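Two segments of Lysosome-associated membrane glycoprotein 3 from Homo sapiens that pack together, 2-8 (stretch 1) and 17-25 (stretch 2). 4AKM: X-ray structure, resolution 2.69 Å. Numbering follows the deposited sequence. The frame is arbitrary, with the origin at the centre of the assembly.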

ATOM      1  N   VAL A   2      14.151  -0.494  -5.428  1.00 69.21           N
ATOM      2  CA  VAL A   2      12.900  -0.424  -4.671  1.00 72.18           C
ATOM      3  C   VAL A   2      13.125   0.163  -3.274  1.00 75.03           C
ATOM      4  O   VAL A   2      13.106  -0.554  -2.268  1.00 70.65           O
ATOM      5  CB  VAL A   2      12.222  -1.812  -4.553  1.00 68.54           C
ATOM      6  CG1 VAL A   2      10.814  -1.685  -3.966  1.00 57.84           C
ATOM      7  CG2 VAL A   2      12.175  -2.496  -5.910  1.00 64.66           C
ATOM      8  N   LYS A   3      13.340   1.474  -3.219  1.00 71.20           N
ATOM      9  CA  LYS A   3      13.634   2.138  -1.956  1.00 68.21           C
ATOM     10  C   LYS A   3      12.391   2.221  -1.068  1.00 64.74           C
ATOM     11  O   LYS A   3      11.280   2.451  -1.546  1.00 61.45           O
ATOM     12  CB  LYS A   3      14.263   3.523  -2.184  1.00 66.05           C
ATOM     13  CG  LYS A   3      15.775   3.494  -2.469  1.00 77.21           C
ATOM     14  CD  LYS A   3      16.114   2.756  -3.772  1.00 79.73           C
ATOM     15  CE  LYS A   3      17.610   2.504  -3.925  1.00 83.90           C
ATOM     16  NZ  LYS A   3      17.922   1.726  -5.165  1.00 79.31           N
ATOM     17  N   THR A   4      12.591   2.004   0.226  1.00 63.81           N
ATOM     18  CA  THR A   4      11.504   2.041   1.194  1.00 59.61           C
ATOM     19  C   THR A   4      11.118   3.484   1.517  1.00 58.65           C
ATOM     20  O   THR A   4      11.979   4.314   1.824  1.00 54.87           O
ATOM     21  CB  THR A   4      11.900   1.298   2.489  1.00 55.48           C
ATOM     22  OG1 THR A   4      12.239  -0.057   2.174  1.00 54.99           O
ATOM     23  CG2 THR A   4      10.758   1.304   3.493  1.00 54.46           C
ATOM     24  N   GLY A   5       9.823   3.780   1.439  1.00 55.84           N
ATOM     25  CA  GLY A   5       9.331   5.113   1.728  1.00 53.30           C
ATOM     26  C   GLY A   5       8.666   5.209   3.082  1.00 56.55           C
ATOM     27  O   GLY A   5       8.032   4.251   3.532  1.00 53.71           O
ATOM     28  N   ILE A   6       8.815   6.359   3.737  1.00 51.03           N
ATOM     29  CA  ILE A   6       8.170   6.581   5.022  1.00 44.53           C
ATOM     30  C   ILE A   6       6.991   7.543   4.872  1.00 48.68           C
ATOM     31  O   ILE A   6       7.152   8.750   4.657  1.00 42.65           O
ATOM     32  CB  ILE A   6       9.159   7.065   6.088  1.00 43.08           C
ATOM     33  CG1 ILE A   6      10.282   6.042   6.260  1.00 50.82           C
ATOM     34  CG2 ILE A   6       8.451   7.276   7.411  1.00 50.06           C
ATOM     35  CD1 ILE A   6      11.567   6.417   5.560  1.00 50.86           C
ATOM     36  N   TYR A   7       5.797   6.976   4.985  1.00 49.59           N
ATOM     37  CA  TYR A   7       4.568   7.699   4.729  1.00 44.64           C
ATOM     38  C   TYR A   7       3.791   7.834   6.015  1.00 52.59           C
ATOM     39  O   TYR A   7       4.070   7.146   7.000  1.00 49.72           O
ATOM     40  CB  TYR A   7       3.740   6.956   3.690  1.00 40.05           C
ATOM     41  CG  TYR A   7       4.521   6.647   2.438  1.00 44.36           C
ATOM     42  CD1 TYR A   7       5.181   7.651   1.744  1.00 42.33           C
ATOM     43  CD2 TYR A   7       4.622   5.346   1.965  1.00 40.89           C
ATOM     44  CE1 TYR A   7       5.904   7.367   0.609  1.00 43.39           C
ATOM     45  CE2 TYR A   7       5.338   5.056   0.831  1.00 40.10           C
ATOM     46  CZ  TYR A   7       5.977   6.067   0.157  1.00 42.54           C
ATOM     47  OH  TYR A   7       6.692   5.773  -0.977  1.00 46.42           O
ATOM     48  N   GLN A   8       2.790   8.704   5.989  1.00 55.37           N
ATOM     49  CA  GLN A   8       2.170   9.153   7.212  1.00 50.17           C
ATOM     50  C   GLN A   8       0.883   9.899   6.902  1.00 52.42           C
ATOM     51  O   GLN A   8       0.842  10.731   5.996  1.00 51.74           O
ATOM     52  CB  GLN A   8       3.151  10.080   7.907  1.00 49.81           C
ATOM     53  CG  GLN A   8       2.845  10.391   9.335  1.00 61.46           C
ATOM     54  CD  GLN A   8       3.736  11.494   9.854  1.00 64.50           C
ATOM     55  OE1 GLN A   8       3.544  12.667   9.521  1.00 55.22           O
ATOM     56  NE2 GLN A   8       4.732  11.124  10.656  1.00 54.09           N
ATOM     57  N   ILE A  17      -2.182   7.227  10.382  1.00 66.93           N
ATOM     58  CA  ILE A  17      -1.576   6.119   9.652  1.00 59.55           C
ATOM     59  C   ILE A  17      -0.073   6.346   9.549  1.00 58.79           C
ATOM     60  O   ILE A  17       0.372   7.424   9.170  1.00 57.87           O
ATOM     61  CB  ILE A  17      -2.142   6.006   8.215  1.00 60.25           C
ATOM     62  CG1 ILE A  17      -3.576   5.477   8.225  1.00 58.06           C
ATOM     63  CG2 ILE A  17      -1.265   5.115   7.349  1.00 53.75           C
ATOM     64  CD1 ILE A  17      -4.182   5.337   6.848  1.00 49.32           C
ATOM     65  N   LYS A  18       0.706   5.330   9.897  1.00 62.46           N
ATOM     66  CA  LYS A  18       2.152   5.394   9.738  1.00 57.53           C
ATOM     67  C   LYS A  18       2.565   4.193   8.902  1.00 61.79           C
ATOM     68  O   LYS A  18       2.319   3.056   9.290  1.00 59.31           O
ATOM     69  CB  LYS A  18       2.843   5.356  11.100  1.00 55.78           C
ATOM     70  CG  LYS A  18       4.322   5.703  11.072  1.00 61.50           C
ATOM     71  CD  LYS A  18       5.005   5.249  12.358  1.00 73.89           C
ATOM     72  CE  LYS A  18       6.292   6.020  12.630  1.00 77.56           C
ATOM     73  NZ  LYS A  18       7.227   6.008  11.471  1.00 70.62           N
ATOM     74  N   ALA A  19       3.184   4.433   7.752  1.00 55.73           N
ATOM     75  CA  ALA A  19       3.525   3.326   6.869  1.00 51.95           C
ATOM     76  C   ALA A  19       4.880   3.486   6.206  1.00 46.46           C
ATOM     77  O   ALA A  19       5.147   4.451   5.496  1.00 45.88           O
ATOM     78  CB  ALA A  19       2.435   3.112   5.826  1.00 49.73           C
ATOM     79  N   GLU A  20       5.739   2.515   6.467  1.00 53.91           N
ATOM     80  CA  GLU A  20       7.020   2.406   5.807  1.00 49.66           C
ATOM     81  C   GLU A  20       6.941   1.173   4.939  1.00 47.06           C
ATOM     82  O   GLU A  20       6.411   0.156   5.368  1.00 50.38           O
ATOM     83  CB  GLU A  20       8.121   2.253   6.843  1.00 46.88           C
ATOM     84  CG  GLU A  20       8.083   3.325   7.919  1.00 58.17           C
ATOM     85  CD  GLU A  20       9.076   3.060   9.028  1.00 61.73           C
ATOM     86  OE1 GLU A  20       9.709   1.989   8.998  1.00 65.12           O
ATOM     87  OE2 GLU A  20       9.226   3.914   9.926  1.00 65.52           O
ATOM     88  N   MET A  21       7.438   1.277   3.712  1.00 48.17           N
ATOM     89  CA  MET A  21       7.426   0.165   2.767  1.00 46.55           C
ATOM     90  C   MET A  21       8.018   0.598   1.441  1.00 46.57           C
ATOM     91  O   MET A  21       8.168   1.787   1.165  1.00 48.07           O
ATOM     92  CB  MET A  21       6.007  -0.365   2.531  1.00 44.01           C
ATOM     93  CG  MET A  21       5.039   0.641   1.912  1.00 44.72           C
ATOM     94  SD  MET A  21       3.309   0.416   2.403  1.00 49.49           S
ATOM     95  CE  MET A  21       3.010  -1.270   1.910  1.00 44.03           C
ATOM     96  N   GLY A  22       8.358  -0.392   0.631  1.00 40.91           N
ATOM     97  CA  GLY A  22       8.749  -0.187  -0.742  1.00 43.39           C
ATOM     98  C   GLY A  22       7.636  -0.780  -1.566  1.00 40.95           C
ATOM     99  O   GLY A  22       7.053  -1.796  -1.193  1.00 42.38           O
ATOM    100  N   ILE A  23       7.320  -0.131  -2.678  1.00 44.50           N
ATOM    101  CA  ILE A  23       6.219  -0.575  -3.520  1.00 42.05           C
ATOM    102  C   ILE A  23       6.635  -0.607  -4.987  1.00 37.92           C
ATOM    103  O   ILE A  23       7.330   0.283  -5.481  1.00 36.02           O
ATOM    104  CB  ILE A  23       4.950   0.281  -3.294  1.00 36.01           C
ATOM    105  CG1 ILE A  23       4.469   0.121  -1.853  1.00 37.43           C
ATOM    106  CG2 ILE A  23       3.843  -0.121  -4.249  1.00 29.84           C
ATOM    107  CD1 ILE A  23       3.596   1.249  -1.376  1.00 49.86           C
ATOM    108  N   GLN A  24       6.223  -1.672  -5.659  1.00 37.03           N
ATOM    109  CA  GLN A  24       6.560  -1.910  -7.045  1.00 39.36           C
ATOM    110  C   GLN A  24       5.256  -2.221  -7.774  1.00 39.20           C
ATOM    111  O   GLN A  24       4.362  -2.859  -7.218  1.00 35.67           O
ATOM    112  CB  GLN A  24       7.540  -3.091  -7.142  1.00 36.00           C
ATOM    113  CG  GLN A  24       8.163  -3.300  -8.520  1.00 49.42           C
ATOM    114  CD  GLN A  24       9.208  -4.415  -8.546  1.00 54.93           C
ATOM    115  OE1 GLN A  24       8.873  -5.601  -8.552  1.00 51.76           O
ATOM    116  NE2 GLN A  24      10.482  -4.032  -8.567  1.00 55.78           N
ATOM    117  N   LEU A  25       5.133  -1.751  -9.007  1.00 36.71           N
ATOM    118  CA  LEU A  25       3.980  -2.091  -9.826  1.00 40.57           C
ATOM    119  C   LEU A  25       4.448  -2.900 -11.023  1.00 42.78           C
ATOM    120  O   LEU A  25       5.373  -2.500 -11.717  1.00 46.38           O
ATOM    121  CB  LEU A  25       3.233  -0.831 -10.275  1.00 36.09           C
ATOM    122  CG  LEU A  25       2.466  -0.085  -9.178  1.00 39.19           C
ATOM    123  CD1 LEU A  25       1.842   1.207  -9.700  1.00 41.52           C
ATOM    124  CD2 LEU A  25       1.403  -0.982  -8.557  1.00 35.78           C
TER
HETATM  125  O   HOH W   1       7.332   2.842  -1.646  1.00 51.33           O

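The two segments pair as antiparallel β-strands, residues of 5-8 running against 17-25 with an angle of 163° between their directions and a closest axial approach of 4.6 Å. Together they bury 586 Å² of surface, and the backbone supplies all the direct hydrogen bonds between them.

Four such bonds form two reciprocal pairs. Gly5 N donates to Met21 O at 2.6 Å, and Met21 N returns a bond to Gly5 O at 3.0 Å. One repeat along, Tyr7 N reaches Ala19 O at 2.7 Å while Ala19 N donates to Tyr7 O at 3.0 Å. The N-H...O angles, between 153° and 174°, indicate well-directed bonds. Ile6 and Glu20 face each other between these pairs without hydrogen bonding to one another, and their CA atoms lie only 4.4 Å apart, compared with 5.4 Å for Gly5 and Met21.

CA-H...O contacts supplement this ladder. Glu20 CA lies 3.1 Å from Gly5 O, the same carbonyl oxygen that accepts the bond from Met21 N. Met21 O is similarly shared, with Thr4 CA at 3.3 Å, and Gln8 CA approaches Ile17 O at 3.2 Å.

Side chains alternate across the sheet. Ile6, Gln8, Lys18 and Glu20 lie on one face, where Ile6 CG1 packs against Glu20 CG at 3.9 Å, placing an aliphatic branch against the methylene portion of the acid. The carboxylate is engaged within its own strand: Lys18 NZ and Glu20 OE2, 3.3 Å apart, form a salt bridge with a weak hydrogen bond. These residues are two positions apart, which puts their side chains on the same face.

Tyr7, Ala19 and Met21 occupy the other face. The Tyr7 ring lies oblique to the carbonyls of Ala19 and Met21, with Tyr7 CE2 4.3 Å from Met21 O. Its hydroxyl reaches back over Gly5, where an ideally placed CB would be 2.3 Å from Tyr7 OH and would clash; the absence of a side chain leaves room for the phenol. Water 1 links the strands here, lying 3.1 Å from Tyr7 OH, to which it is hydrogen-bonded, and donating to Met21 O, also at 3.1 Å.

Beyond the ladder, packing is mainly by van der Waals contact. Thr4 CG2 sits 3.3 Å from Met21 N. Val2 points toward the partner strand, bringing Val2 CG1 to 4.0 Å from Ile23 N and Val2 CG2 to 3.5 Å from Gln24 NE2, an amide nitrogen hydrogen-bonded elsewhere in the structure.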